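PDB 6KSU: Alpha/beta hydrolase from Streptomyces albidoflavus, which probably cyclises non-ribosomal peptides by macrolactamization, coupling residues of opposite chirality, with a serine beta-lactamase (penicillin-binding protein) type of fold. Local coordinates for residues Val67-Pro72 and Val227-Ala232; Asp145-Pro150 and Asp193-Met198; Arg153-Ala158 and Ser175-Cys180. All blocks are in the same frame, centred on the assembly; numbering follows the deposited sequence.

Interaction 1. Residues Val67-Pro72 and Val227-Ala232; sequences VRTGEP and VAEGHA. With SO4 (sulfate ion), chain C.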
ATOM      1  N   VAL A  67     -15.580   0.775 -20.326  1.00 29.63           N
ATOM      2  CA  VAL A  67     -15.710   0.306 -21.697  1.00 31.30           C
ATOM      3  C   VAL A  67     -17.177   0.213 -22.068  1.00 32.69           C
ATOM      4  O   VAL A  67     -17.542   0.532 -23.202  1.00 31.86           O
ATOM      5  CB  VAL A  67     -14.990  -1.036 -21.902  1.00 34.71           C
ATOM      6  CG1 VAL A  67     -15.415  -1.664 -23.233  1.00 35.96           C
ATOM      7  CG2 VAL A  67     -13.502  -0.808 -21.922  1.00 31.88           C
ATOM      8  N   ARG A  68     -18.018  -0.208 -21.113  1.00 35.23           N
ATOM      9  CA  ARG A  68     -19.462  -0.275 -21.311  1.00 35.94           C
ATOM     10  C   ARG A  68     -20.006   1.067 -21.769  1.00 38.00           C
ATOM     11  O   ARG A  68     -20.494   1.208 -22.898  1.00 45.18           O
ATOM     12  CB  ARG A  68     -20.146  -0.696 -20.016  1.00 34.28           C
ATOM     13  CG  ARG A  68     -19.528  -1.842 -19.315  1.00 38.63           C
ATOM     14  CD  ARG A  68     -20.428  -2.263 -18.168  1.00 42.53           C
ATOM     15  NE  ARG A  68     -20.427  -3.710 -17.979  1.00 50.37           N
ATOM     16  CZ  ARG A  68     -20.923  -4.326 -16.911  1.00 47.02           C
ATOM     17  NH1 ARG A  68     -21.453  -3.613 -15.930  1.00 47.06           N
ATOM     18  NH2 ARG A  68     -20.892  -5.653 -16.826  1.00 40.21           N
ATOM     19  N   THR A  69     -19.946   2.064 -20.886  1.00 37.68           N
ATOM     20  CA  THR A  69     -20.088   3.467 -21.262  1.00 39.31           C
ATOM     21  C   THR A  69     -19.061   3.724 -22.350  1.00 37.80           C
ATOM     22  O   THR A  69     -18.107   2.964 -22.480  1.00 40.92           O
ATOM     23  CB  THR A  69     -19.830   4.384 -20.047  1.00 33.57           C
ATOM     24  OG1 THR A  69     -20.619   3.957 -18.928  1.00 37.88           O
ATOM     25  CG2 THR A  69     -20.167   5.802 -20.355  1.00 46.80           C
ATOM     26  N   GLY A  70     -19.192   4.764 -23.133  1.00 34.88           N
ATOM     27  CA  GLY A  70     -17.944   5.024 -23.807  1.00 33.93           C
ATOM     28  C   GLY A  70     -17.065   6.042 -23.122  1.00 34.36           C
ATOM     29  O   GLY A  70     -16.118   6.532 -23.748  1.00 46.41           O
ATOM     30  N   GLU A  71     -17.332   6.378 -21.859  1.00 33.05           N
ATOM     31  CA  GLU A  71     -16.882   7.678 -21.329  1.00 31.02           C
ATOM     32  C   GLU A  71     -15.358   7.779 -21.275  1.00 28.81           C
ATOM     33  O   GLU A  71     -14.690   6.865 -20.784  1.00 28.88           O
ATOM     34  CB  GLU A  71     -17.459   7.941 -19.941  1.00 33.04           C
ATOM     35  CG  GLU A  71     -16.851   9.186 -19.297  1.00 34.45           C
ATOM     36  CD  GLU A  71     -17.779   9.854 -18.314  1.00 48.40           C
ATOM     37  OE1 GLU A  71     -17.464  10.992 -17.885  1.00 56.73           O
ATOM     38  OE2 GLU A  71     -18.817   9.246 -17.969  1.00 55.24           O
ATOM     39  N   PRO A  72     -14.780   8.862 -21.776  1.00 29.13           N
ATOM     40  CA  PRO A  72     -13.335   9.070 -21.620  1.00 29.59           C
ATOM     41  C   PRO A  72     -12.883   9.379 -20.191  1.00 29.06           C
ATOM     42  O   PRO A  72     -13.611   9.949 -19.369  1.00 28.93           O
ATOM     43  CB  PRO A  72     -13.043  10.269 -22.535  1.00 26.99           C
ATOM     44  CG  PRO A  72     -14.392  10.870 -22.860  1.00 35.85           C
ATOM     45  CD  PRO A  72     -15.366   9.738 -22.797  1.00 26.97           C
ATOM     46  N   VAL A 227     -16.276   8.361 -11.980  1.00 22.55           N
ATOM     47  CA  VAL A 227     -15.339   7.363 -11.494  1.00 26.70           C
ATOM     48  C   VAL A 227     -15.007   6.405 -12.625  1.00 24.30           C
ATOM     49  O   VAL A 227     -15.808   6.183 -13.544  1.00 22.18           O
ATOM     50  CB  VAL A 227     -15.907   6.592 -10.286  1.00 25.37           C
ATOM     51  CG1 VAL A 227     -15.849   7.456  -9.066  1.00 20.56           C
ATOM     52  CG2 VAL A 227     -17.347   6.168 -10.577  1.00 21.59           C
ATOM     53  N   ALA A 228     -13.815   5.814 -12.530  1.00 19.19           N
ATOM     54  CA  ALA A 228     -13.392   4.780 -13.445  1.00 23.22           C
ATOM     55  C   ALA A 228     -13.794   3.433 -12.895  1.00 23.51           C
ATOM     56  O   ALA A 228     -13.667   3.180 -11.697  1.00 22.89           O
ATOM     57  CB  ALA A 228     -11.880   4.817 -13.660  1.00 21.21           C
ATOM     58  N   GLU A 229     -14.277   2.573 -13.780  1.00 23.66           N
ATOM     59  CA  GLU A 229     -14.470   1.169 -13.469  1.00 29.19           C
ATOM     60  C   GLU A 229     -13.204   0.369 -13.774  1.00 23.76           C
ATOM     61  O   GLU A 229     -12.319   0.802 -14.528  1.00 15.75           O
ATOM     62  CB  GLU A 229     -15.648   0.604 -14.261  1.00 33.07           C
ATOM     63  CG  GLU A 229     -16.679   1.641 -14.659  1.00 40.57           C
ATOM     64  CD  GLU A 229     -18.032   1.018 -14.927  1.00 50.03           C
ATOM     65  OE1 GLU A 229     -18.914   1.700 -15.496  1.00 62.66           O
ATOM     66  OE2 GLU A 229     -18.214  -0.161 -14.559  1.00 54.26           O
ATOM     67  N   GLY A 230     -13.119  -0.811 -13.135  1.00 23.70           N
ATOM     68  CA  GLY A 230     -12.028  -1.735 -13.377  1.00 27.18           C
ATOM     69  C   GLY A 230     -12.306  -2.711 -14.532  1.00 27.33           C
ATOM     70  O   GLY A 230     -13.453  -2.996 -14.885  1.00 25.98           O
ATOM     71  N   HIS A 231     -11.222  -3.231 -15.107  1.00 21.95           N
ATOM     72  CA  HIS A 231     -11.267  -3.988 -16.343  1.00 23.07           C
ATOM     73  C   HIS A 231     -10.215  -5.084 -16.295  1.00 27.92           C
ATOM     74  O   HIS A 231      -9.187  -4.945 -15.630  1.00 27.45           O
ATOM     75  CB  HIS A 231     -11.029  -3.094 -17.581  1.00 24.61           C
ATOM     76  CG  HIS A 231     -12.010  -1.961 -17.722  1.00 27.91           C
ATOM     77  ND1 HIS A 231     -12.022  -0.867 -16.879  1.00 22.73           N
ATOM     78  CD2 HIS A 231     -13.012  -1.757 -18.611  1.00 29.10           C
ATOM     79  CE1 HIS A 231     -12.986  -0.038 -17.245  1.00 23.32           C
ATOM     80  NE2 HIS A 231     -13.601  -0.554 -18.295  1.00 28.51           N
ATOM     81  N   ALA A 232     -10.496  -6.184 -16.995  1.00 24.74           N
ATOM     82  CA  ALA A 232      -9.580  -7.314 -17.103  1.00 31.40           C
ATOM     83  C   ALA A 232      -9.872  -8.072 -18.390  1.00 28.94           C
ATOM     84  O   ALA A 232     -11.033  -8.250 -18.760  1.00 34.38           O
ATOM     85  CB  ALA A 232      -9.710  -8.271 -15.917  1.00 32.44           C
TER
HETATM   86  S   SO4 C 501     -20.517  -6.680 -19.890  0.99 72.34           S
HETATM   87  O1  SO4 C 501     -19.906  -7.316 -21.055  0.99 74.56           O
HETATM   88  O2  SO4 C 501     -20.614  -7.663 -18.815  0.99 72.00           O
HETATM   89  O3  SO4 C 501     -21.855  -6.184 -20.224  0.99 82.43           O
HETATM   90  O4  SO4 C 501     -19.694  -5.553 -19.465  0.99 75.02           O
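The backbone N of Val67 donates to NE2 of His231 over 3.1 Å. In this penicillin-binding-protein type of fold the bond ties the loop that follows strand 56-63 to the short strand 231-232. The N-H meets the imidazole at its edge, 11° out of the ring plane, though the bond is bent, at 139°. Histidine suits the place because its two ring nitrogens can hold two partners: ND1 is bonded to the backbone O of Asn351, which makes ND1 the likely protonated nitrogen and leaves NE2 to accept. Val67 also lends a methyl to the contact. With CG1 anti to the backbone N (chi1 167°), CG2 is left beside that same N and lies 3.5 Å from His231 CD2, so one residue meets the ring through both its N-H and its branch. Beyond the ring, Thr69 OG1 comes only to 4.4 Å from Glu229 OE1, which takes a weak hydrogen bond from Ser66 OG. The long chain of Arg68, bent at chi3, carries its guanidinium to a sulfate ion, probably from the crystallisation liquor. At the guanidinium edge, O4 takes a very short hydrogen bond from Arg68 NE, and O2 a weak one, 2.8 Å, from Arg68 NH2.

Interaction 2. Residues Asp145-Pro150 and Asp193-Met198; sequences DEMRGP and DWWTAM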
ATOM      1  N   ASP A 145     -17.463  -7.980   7.904  1.00 53.82           N
ATOM      2  CA  ASP A 145     -18.554  -7.674   6.990  1.00 54.70           C
ATOM      3  C   ASP A 145     -19.830  -7.319   7.728  1.00 54.91           C
ATOM      4  O   ASP A 145     -20.845  -7.004   7.096  1.00 57.37           O
ATOM      5  CB  ASP A 145     -18.777  -8.856   6.050  1.00 60.15           C
ATOM      6  CG  ASP A 145     -17.586  -9.098   5.146  1.00 61.38           C
ATOM      7  OD1 ASP A 145     -16.958  -8.101   4.720  1.00 59.32           O
ATOM      8  OD2 ASP A 145     -17.276 -10.275   4.864  1.00 67.17           O
ATOM      9  N   GLU A 146     -19.775  -7.337   9.054  1.00 53.44           N
ATOM     10  CA  GLU A 146     -20.871  -6.970   9.927  1.00 49.41           C
ATOM     11  C   GLU A 146     -20.969  -5.453  10.158  1.00 52.15           C
ATOM     12  O   GLU A 146     -21.932  -5.004  10.791  1.00 51.96           O
ATOM     13  CB  GLU A 146     -20.697  -7.760  11.239  1.00 54.01           C
ATOM     14  CG  GLU A 146     -21.152  -9.259  11.148  1.00 51.08           C
ATOM     15  CD  GLU A 146     -20.026 -10.327  11.187  1.00 65.05           C
ATOM     16  OE1 GLU A 146     -18.968 -10.109  11.815  1.00 67.14           O
ATOM     17  OE2 GLU A 146     -20.212 -11.424  10.603  1.00 65.06           O
ATOM     18  N   MET A 147     -20.036  -4.653   9.621  1.00 48.82           N
ATOM     19  CA  MET A 147     -20.060  -3.197   9.776  1.00 43.96           C
ATOM     20  C   MET A 147     -21.034  -2.555   8.801  1.00 47.36           C
ATOM     21  O   MET A 147     -21.000  -2.842   7.600  1.00 44.74           O
ATOM     22  CB  MET A 147     -18.669  -2.597   9.542  1.00 39.09           C
ATOM     23  CG  MET A 147     -18.624  -1.055   9.565  1.00 40.09           C
ATOM     24  SD  MET A 147     -16.943  -0.361   9.567  1.00 34.72           S
ATOM     25  CE  MET A 147     -17.261   1.388   9.279  1.00 30.71           C
ATOM     26  N   ARG A 148     -21.842  -1.635   9.295  1.00 48.10           N
ATOM     27  CA  ARG A 148     -22.800  -1.036   8.371  1.00 51.95           C
ATOM     28  C   ARG A 148     -22.782   0.485   8.354  1.00 49.87           C
ATOM     29  O   ARG A 148     -22.947   1.075   7.287  1.00 53.91           O
ATOM     30  CB  ARG A 148     -24.211  -1.528   8.694  1.00 56.02           C
ATOM     31  CG  ARG A 148     -24.730  -2.538   7.684  1.00 62.91           C
ATOM     32  CD  ARG A 148     -25.892  -3.338   8.236  1.00 62.50           C
ATOM     33  NE  ARG A 148     -26.090  -4.577   7.491  1.00 70.21           N
ATOM     34  CZ  ARG A 148     -25.677  -5.770   7.903  1.00 72.27           C
ATOM     35  NH1 ARG A 148     -25.039  -5.891   9.062  1.00 69.29           N
ATOM     36  NH2 ARG A 148     -25.902  -6.844   7.155  1.00 76.18           N
ATOM     37  N   GLY A 149     -22.596   1.135   9.495  1.00 50.08           N
ATOM     38  CA  GLY A 149     -22.601   2.581   9.535  1.00 48.30           C
ATOM     39  C   GLY A 149     -21.221   3.148   9.283  1.00 44.09           C
ATOM     40  O   GLY A 149     -20.289   2.416   8.932  1.00 36.35           O
ATOM     41  N   PRO A 150     -21.064   4.471   9.445  1.00 44.19           N
ATOM     42  CA  PRO A 150     -19.730   5.087   9.320  1.00 39.25           C
ATOM     43  C   PRO A 150     -18.824   4.929  10.535  1.00 35.50           C
ATOM     44  O   PRO A 150     -17.648   5.298  10.440  1.00 36.42           O
ATOM     45  CB  PRO A 150     -20.049   6.576   9.085  1.00 38.08           C
ATOM     46  CG  PRO A 150     -21.375   6.778   9.737  1.00 39.42           C
ATOM     47  CD  PRO A 150     -22.135   5.482   9.519  1.00 43.08           C
ATOM     48  N   ASP A 193     -16.518  10.571  12.144  1.00 34.37           N
ATOM     49  CA  ASP A 193     -16.169   9.335  11.463  1.00 32.21           C
ATOM     50  C   ASP A 193     -15.046   9.575  10.448  1.00 31.66           C
ATOM     51  O   ASP A 193     -14.760  10.715  10.048  1.00 27.64           O
ATOM     52  CB  ASP A 193     -17.399   8.750  10.781  1.00 31.11           C
ATOM     53  CG  ASP A 193     -17.879   9.599   9.612  1.00 35.83           C
ATOM     54  OD1 ASP A 193     -17.274   9.503   8.520  1.00 34.78           O
ATOM     55  OD2 ASP A 193     -18.862  10.359   9.776  1.00 40.01           O
ATOM     56  N   TRP A 194     -14.405   8.479  10.029  1.00 27.67           N
ATOM     57  CA  TRP A 194     -13.236   8.594   9.158  1.00 28.56           C
ATOM     58  C   TRP A 194     -13.558   9.334   7.860  1.00 23.85           C
ATOM     59  O   TRP A 194     -12.763  10.162   7.409  1.00 26.33           O
ATOM     60  CB  TRP A 194     -12.652   7.207   8.840  1.00 24.04           C
ATOM     61  CG  TRP A 194     -11.592   7.268   7.779  1.00 20.63           C
ATOM     62  CD1 TRP A 194     -10.273   7.552   7.961  1.00 22.89           C
ATOM     63  CD2 TRP A 194     -11.766   7.056   6.360  1.00 25.02           C
ATOM     64  NE1 TRP A 194      -9.601   7.519   6.745  1.00 19.63           N
ATOM     65  CE2 TRP A 194     -10.498   7.217   5.753  1.00 19.76           C
ATOM     66  CE3 TRP A 194     -12.866   6.725   5.555  1.00 24.19           C
ATOM     67  CZ2 TRP A 194     -10.302   7.087   4.385  1.00 21.97           C
ATOM     68  CZ3 TRP A 194     -12.677   6.599   4.193  1.00 23.48           C
ATOM     69  CH2 TRP A 194     -11.398   6.766   3.617  1.00 25.36           C
ATOM     70  N   TRP A 195     -14.704   9.038   7.237  1.00 22.25           N
ATOM     71  CA  TRP A 195     -15.088   9.740   6.006  1.00 28.13           C
ATOM     72  C   TRP A 195     -15.189  11.247   6.233  1.00 27.48           C
ATOM     73  O   TRP A 195     -14.573  12.043   5.508  1.00 25.17           O
ATOM     74  CB  TRP A 195     -16.426   9.218   5.480  1.00 27.12           C
ATOM     75  CG  TRP A 195     -16.419   7.835   4.908  1.00 27.25           C
ATOM     76  CD1 TRP A 195     -16.409   7.498   3.587  1.00 29.64           C
ATOM     77  CD2 TRP A 195     -16.478   6.598   5.637  1.00 28.12           C
ATOM     78  NE1 TRP A 195     -16.432   6.131   3.446  1.00 30.13           N
ATOM     79  CE2 TRP A 195     -16.474   5.554   4.687  1.00 26.67           C
ATOM     80  CE3 TRP A 195     -16.517   6.272   6.996  1.00 31.92           C
ATOM     81  CZ2 TRP A 195     -16.527   4.212   5.050  1.00 29.30           C
ATOM     82  CZ3 TRP A 195     -16.561   4.929   7.359  1.00 30.84           C
ATOM     83  CH2 TRP A 195     -16.561   3.918   6.387  1.00 31.90           C
ATOM     84  N   THR A 196     -15.982  11.654   7.230  1.00 26.38           N
ATOM     85  CA  THR A 196     -16.193  13.074   7.473  1.00 25.84           C
ATOM     86  C   THR A 196     -14.872  13.770   7.765  1.00 24.83           C
ATOM     87  O   THR A 196     -14.601  14.851   7.235  1.00 24.08           O
ATOM     88  CB  THR A 196     -17.178  13.266   8.628  1.00 28.99           C
ATOM     89  OG1 THR A 196     -18.410  12.607   8.315  1.00 30.19           O
ATOM     90  CG2 THR A 196     -17.443  14.741   8.887  1.00 28.36           C
ATOM     91  N   ALA A 197     -14.027  13.148   8.581  1.00 26.83           N
ATOM     92  CA  ALA A 197     -12.755  13.760   8.943  1.00 22.52           C
ATOM     93  C   ALA A 197     -11.807  13.807   7.751  1.00 24.49           C
ATOM     94  O   ALA A 197     -11.141  14.826   7.523  1.00 17.61           O
ATOM     95  CB  ALA A 197     -12.131  12.989  10.108  1.00 25.42           C
ATOM     96  N   MET A 198     -11.723  12.710   6.982  1.00 18.28           N
ATOM     97  CA  MET A 198     -10.915  12.721   5.766  1.00 19.57           C
ATOM     98  C   MET A 198     -11.345  13.855   4.836  1.00 20.86           C
ATOM     99  O   MET A 198     -10.512  14.613   4.318  1.00 19.43           O
ATOM    100  CB  MET A 198     -11.027  11.358   5.067  1.00 24.11           C
ATOM    101  CG  MET A 198     -10.260  11.214   3.777  1.00 17.54           C
ATOM    102  SD  MET A 198      -8.484  11.522   3.922  1.00 21.70           S
ATOM    103  CE  MET A 198      -7.867  10.026   4.685  1.00 25.90           C
TER
HETATM  104  O   HOH W   1     -15.076   6.391  11.360  1.00 32.37           O
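Met147 sends its thioether chain straight at Trp195, and the two side chains approach from opposite directions. CG stands anti to the backbone N (chi1 175°) and the chain stays extended to its end, so the terminal methyl CE reaches the rim of the indole in its plane, 3.9 Å from Trp195 CH2. A long, unbranched apolar chain suits the span from loop to buried ring. Farther along, Pro150 turns both its backbone and its ring to the start of helix 194-206. The carbonyl O of Pro150 lies at the indole edge, 3.3 Å from Trp195 CZ3, and a water bridges it to the helix, donating to Pro150 O and accepting from Trp194 N at 2.6 Å. That water satisfies a first-turn N-H, which has no preceding turn to bond to. The Pro150 ring rests on Asp193, its CB 3.8 Å from Asp193 CG.

This is a loop packed on a helix N-terminus, and Asp193 is the N-cap. Its chi1 of 68° sets the carboxylate between the backbone N and carbonyl carbon, turned back over the first turn. OD1 accepts from Thr196 N at 2.8 Å, the N-H coming from above the carboxylate plane, while OD2 accepts from Thr196 OG1 at 2.7 Å on the syn side, tilted out of that plane. The short acidic side chain grips two groups of one residue and may interact favourably with the helix dipole. Trp194 meets one face of Trp195 edge to face, its CE3 3.6 Å above the plane toward the rim, and Trp195 NE1 donates to His214 O.

Interaction 3. Residues Arg153-Ala158 and Ser175-Cys180; sequences RRFAAA and SNTGYC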
ATOM      1  N   ARG A 153     -16.326   1.832  15.601  1.00 36.73           N
ATOM      2  CA  ARG A 153     -16.212   1.480  17.022  1.00 40.97           C
ATOM      3  C   ARG A 153     -16.393  -0.017  17.254  1.00 40.08           C
ATOM      4  O   ARG A 153     -15.536  -0.662  17.868  1.00 44.72           O
ATOM      5  CB  ARG A 153     -17.216   2.278  17.857  1.00 42.73           C
ATOM      6  CG  ARG A 153     -16.574   3.403  18.648  1.00 49.69           C
ATOM      7  CD  ARG A 153     -17.583   4.186  19.473  1.00 58.23           C
ATOM      8  NE  ARG A 153     -18.112   5.350  18.760  1.00 65.65           N
ATOM      9  CZ  ARG A 153     -17.442   6.486  18.560  1.00 65.21           C
ATOM     10  NH1 ARG A 153     -16.196   6.616  19.009  1.00 64.02           N
ATOM     11  NH2 ARG A 153     -18.011   7.491  17.896  1.00 55.23           N
ATOM     12  N   ARG A 154     -17.505  -0.591  16.781  1.00 37.62           N
ATOM     13  CA  ARG A 154     -17.696  -2.033  16.909  1.00 41.04           C
ATOM     14  C   ARG A 154     -16.526  -2.801  16.302  1.00 41.25           C
ATOM     15  O   ARG A 154     -16.164  -3.879  16.789  1.00 40.38           O
ATOM     16  CB  ARG A 154     -18.993  -2.470  16.232  1.00 42.90           C
ATOM     17  CG  ARG A 154     -20.276  -1.760  16.644  1.00 54.16           C
ATOM     18  CD  ARG A 154     -21.315  -1.741  15.469  1.00 62.28           C
ATOM     19  NE  ARG A 154     -21.102  -0.686  14.457  1.00 58.27           N
ATOM     20  CZ  ARG A 154     -21.583  -0.708  13.204  1.00 61.03           C
ATOM     21  NH1 ARG A 154     -22.301  -1.736  12.769  1.00 60.11           N
ATOM     22  NH2 ARG A 154     -21.342   0.305  12.369  1.00 54.87           N
ATOM     23  N   PHE A 155     -15.926  -2.266  15.236  1.00 42.24           N
ATOM     24  CA  PHE A 155     -14.841  -2.965  14.556  1.00 38.56           C
ATOM     25  C   PHE A 155     -13.616  -3.033  15.444  1.00 36.31           C
ATOM     26  O   PHE A 155     -12.906  -4.045  15.458  1.00 34.20           O
ATOM     27  CB  PHE A 155     -14.509  -2.263  13.241  1.00 35.25           C
ATOM     28  CG  PHE A 155     -13.267  -2.780  12.561  1.00 32.63           C
ATOM     29  CD1 PHE A 155     -13.351  -3.777  11.599  1.00 35.28           C
ATOM     30  CD2 PHE A 155     -12.022  -2.245  12.857  1.00 32.25           C
ATOM     31  CE1 PHE A 155     -12.212  -4.255  10.952  1.00 33.07           C
ATOM     32  CE2 PHE A 155     -10.886  -2.717  12.227  1.00 33.19           C
ATOM     33  CZ  PHE A 155     -10.980  -3.729  11.269  1.00 30.61           C
ATOM     34  N   ALA A 156     -13.340  -1.942  16.153  1.00 36.43           N
ATOM     35  CA  ALA A 156     -12.254  -1.905  17.122  1.00 40.37           C
ATOM     36  C   ALA A 156     -12.339  -3.072  18.094  1.00 40.43           C
ATOM     37  O   ALA A 156     -11.341  -3.755  18.352  1.00 42.26           O
ATOM     38  CB  ALA A 156     -12.305  -0.584  17.879  1.00 41.04           C
ATOM     39  N   ALA A 157     -13.530  -3.310  18.649  1.00 43.63           N
ATOM     40  CA  ALA A 157     -13.708  -4.431  19.572  1.00 43.14           C
ATOM     41  C   ALA A 157     -13.336  -5.747  18.909  1.00 44.21           C
ATOM     42  O   ALA A 157     -12.562  -6.533  19.464  1.00 50.71           O
ATOM     43  CB  ALA A 157     -15.149  -4.472  20.079  1.00 45.67           C
ATOM     44  N   ALA A 158     -13.854  -5.986  17.697  1.00 47.28           N
ATOM     45  CA  ALA A 158     -13.643  -7.263  17.019  1.00 40.30           C
ATOM     46  C   ALA A 158     -12.165  -7.557  16.820  1.00 45.03           C
ATOM     47  O   ALA A 158     -11.751  -8.721  16.857  1.00 51.24           O
ATOM     48  CB  ALA A 158     -14.366  -7.280  15.671  1.00 38.45           C
ATOM     49  N   SER A 175      -0.562  -4.618   7.254  1.00 19.19           N
ATOM     50  CA  SER A 175      -1.846  -4.863   7.913  1.00 22.96           C
ATOM     51  C   SER A 175      -2.861  -3.816   7.452  1.00 22.28           C
ATOM     52  O   SER A 175      -2.742  -2.641   7.794  1.00 22.13           O
ATOM     53  CB  SER A 175      -1.677  -4.848   9.440  1.00 20.10           C
ATOM     54  OG  SER A 175      -2.928  -4.934  10.099  1.00 19.14           O
ATOM     55  N   ASN A 176      -3.840  -4.242   6.654  1.00 23.95           N
ATOM     56  CA  ASN A 176      -4.977  -3.383   6.361  1.00 23.30           C
ATOM     57  C   ASN A 176      -5.764  -3.089   7.626  1.00 23.31           C
ATOM     58  O   ASN A 176      -6.265  -1.974   7.824  1.00 21.51           O
ATOM     59  CB  ASN A 176      -5.877  -4.058   5.314  1.00 21.67           C
ATOM     60  CG  ASN A 176      -5.234  -4.121   3.944  1.00 23.66           C
ATOM     61  OD1 ASN A 176      -4.756  -3.114   3.437  1.00 25.10           O
ATOM     62  ND2 ASN A 176      -5.195  -5.308   3.350  1.00 27.14           N
ATOM     63  N   THR A 177      -5.902  -4.099   8.481  1.00 22.52           N
ATOM     64  CA  THR A 177      -6.638  -3.951   9.728  1.00 22.54           C
ATOM     65  C   THR A 177      -5.981  -2.928  10.638  1.00 21.43           C
ATOM     66  O   THR A 177      -6.668  -2.175  11.341  1.00 23.78           O
ATOM     67  CB  THR A 177      -6.720  -5.312  10.411  1.00 26.27           C
ATOM     68  OG1 THR A 177      -7.230  -6.267   9.469  1.00 29.07           O
ATOM     69  CG2 THR A 177      -7.620  -5.257  11.644  1.00 25.54           C
ATOM     70  N   GLY A 178      -4.651  -2.883  10.639  1.00 19.71           N
ATOM     71  CA  GLY A 178      -3.973  -1.851  11.399  1.00 21.76           C
ATOM     72  C   GLY A 178      -4.437  -0.461  11.007  1.00 23.46           C
ATOM     73  O   GLY A 178      -4.626   0.413  11.862  1.00 21.23           O
ATOM     74  N   TYR A 179      -4.667  -0.245   9.715  1.00 25.02           N
ATOM     75  CA  TYR A 179      -5.101   1.078   9.316  1.00 23.23           C
ATOM     76  C   TYR A 179      -6.587   1.273   9.556  1.00 22.30           C
ATOM     77  O   TYR A 179      -7.012   2.390   9.856  1.00 21.89           O
ATOM     78  CB  TYR A 179      -4.714   1.346   7.869  1.00 20.61           C
ATOM     79  CG  TYR A 179      -3.368   2.041   7.783  1.00 22.43           C
ATOM     80  CD1 TYR A 179      -3.273   3.371   7.369  1.00 15.78           C
ATOM     81  CD2 TYR A 179      -2.194   1.375   8.142  1.00 20.01           C
ATOM     82  CE1 TYR A 179      -2.050   4.009   7.295  1.00 16.48           C
ATOM     83  CE2 TYR A 179      -0.955   2.018   8.077  1.00 20.30           C
ATOM     84  CZ  TYR A 179      -0.901   3.333   7.644  1.00 21.34           C
ATOM     85  OH  TYR A 179       0.301   3.979   7.564  1.00 24.03           O
ATOM     86  N   CYS A 180      -7.376   0.199   9.502  1.00 20.33           N
ATOM     87  CA  CYS A 180      -8.773   0.330   9.891  1.00 22.43           C
ATOM     88  C   CYS A 180      -8.892   0.732  11.353  1.00 26.68           C
ATOM     89  O   CYS A 180      -9.794   1.493  11.723  1.00 27.72           O
ATOM     90  CB  CYS A 180      -9.512  -0.969   9.606  1.00 24.28           C
ATOM     91  SG  CYS A 180      -9.484  -1.410   7.839  1.00 31.55           S
TER
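The Phe155 ring presents its far end, CE2 and CZ, to the first turn of helix 176-189, with both of its neighbours there approaching obliquely. Cys180 CB comes closest, 3.4 Å from Phe155 CE2, and Thr177 CG2 lies 3.7 Å from Phe155 CZ. The sulfur of Cys180 stands further off, 5.2 Å from the ring centroid and 42° from the ring normal, in an oblique sulfur-aromatic contact. Phe155 reaches across because chi1 of 171° directs the ring away from its own backbone N and out from helix 153-160. A large flat apolar group suits this buried interface between two helices, while the small Cys180 lets the ring come close to the opposing backbone.

Thr177 serves two environments at once: its methyl, placed anti to the backbone N, crosses toward the phenyl group, while OG1 bonds to the backbone O of Asp140. Ser175 is the N-cap of the helix, its OG accepting from Gly178 N at 2.7 Å, with an angle of 149°; it also bonds to Val139 O, so the hydroxyl serves both cap and loop. On the same turn, Asn176 OD1 takes a hydrogen bond from Lys86 NZ. Ser83 and Lys86 resemble the SxxK motif of penicillin-binding proteins, and Tyr174 with Asn176 a YxN, so this helix start, backed by Phe155, probably borders the active site.

In the fold
From the N terminus the chain passes through strands 46-53 and 56-63 of the seven-stranded antiparallel sheet and enters the loop 67-72, which interaction 1 joins to residues 227-232 much later. The 154 residues between hold helices and long loops but almost no strand, and both other contacts nest inside the long loop that interaction 1 closes. Interaction 2 joins the loop 145-150 to the start of helix 194-206, and interaction 3, nested within it, joins helix 153-160 to helix 176-189. None cross. Interactions 2 and 3 are neighbours, their centres about 11 Å apart, and Arg154 packs against the loop 145-150. Interaction 1 lies apart, about 27 Å and 32 Å from them, centre to centre.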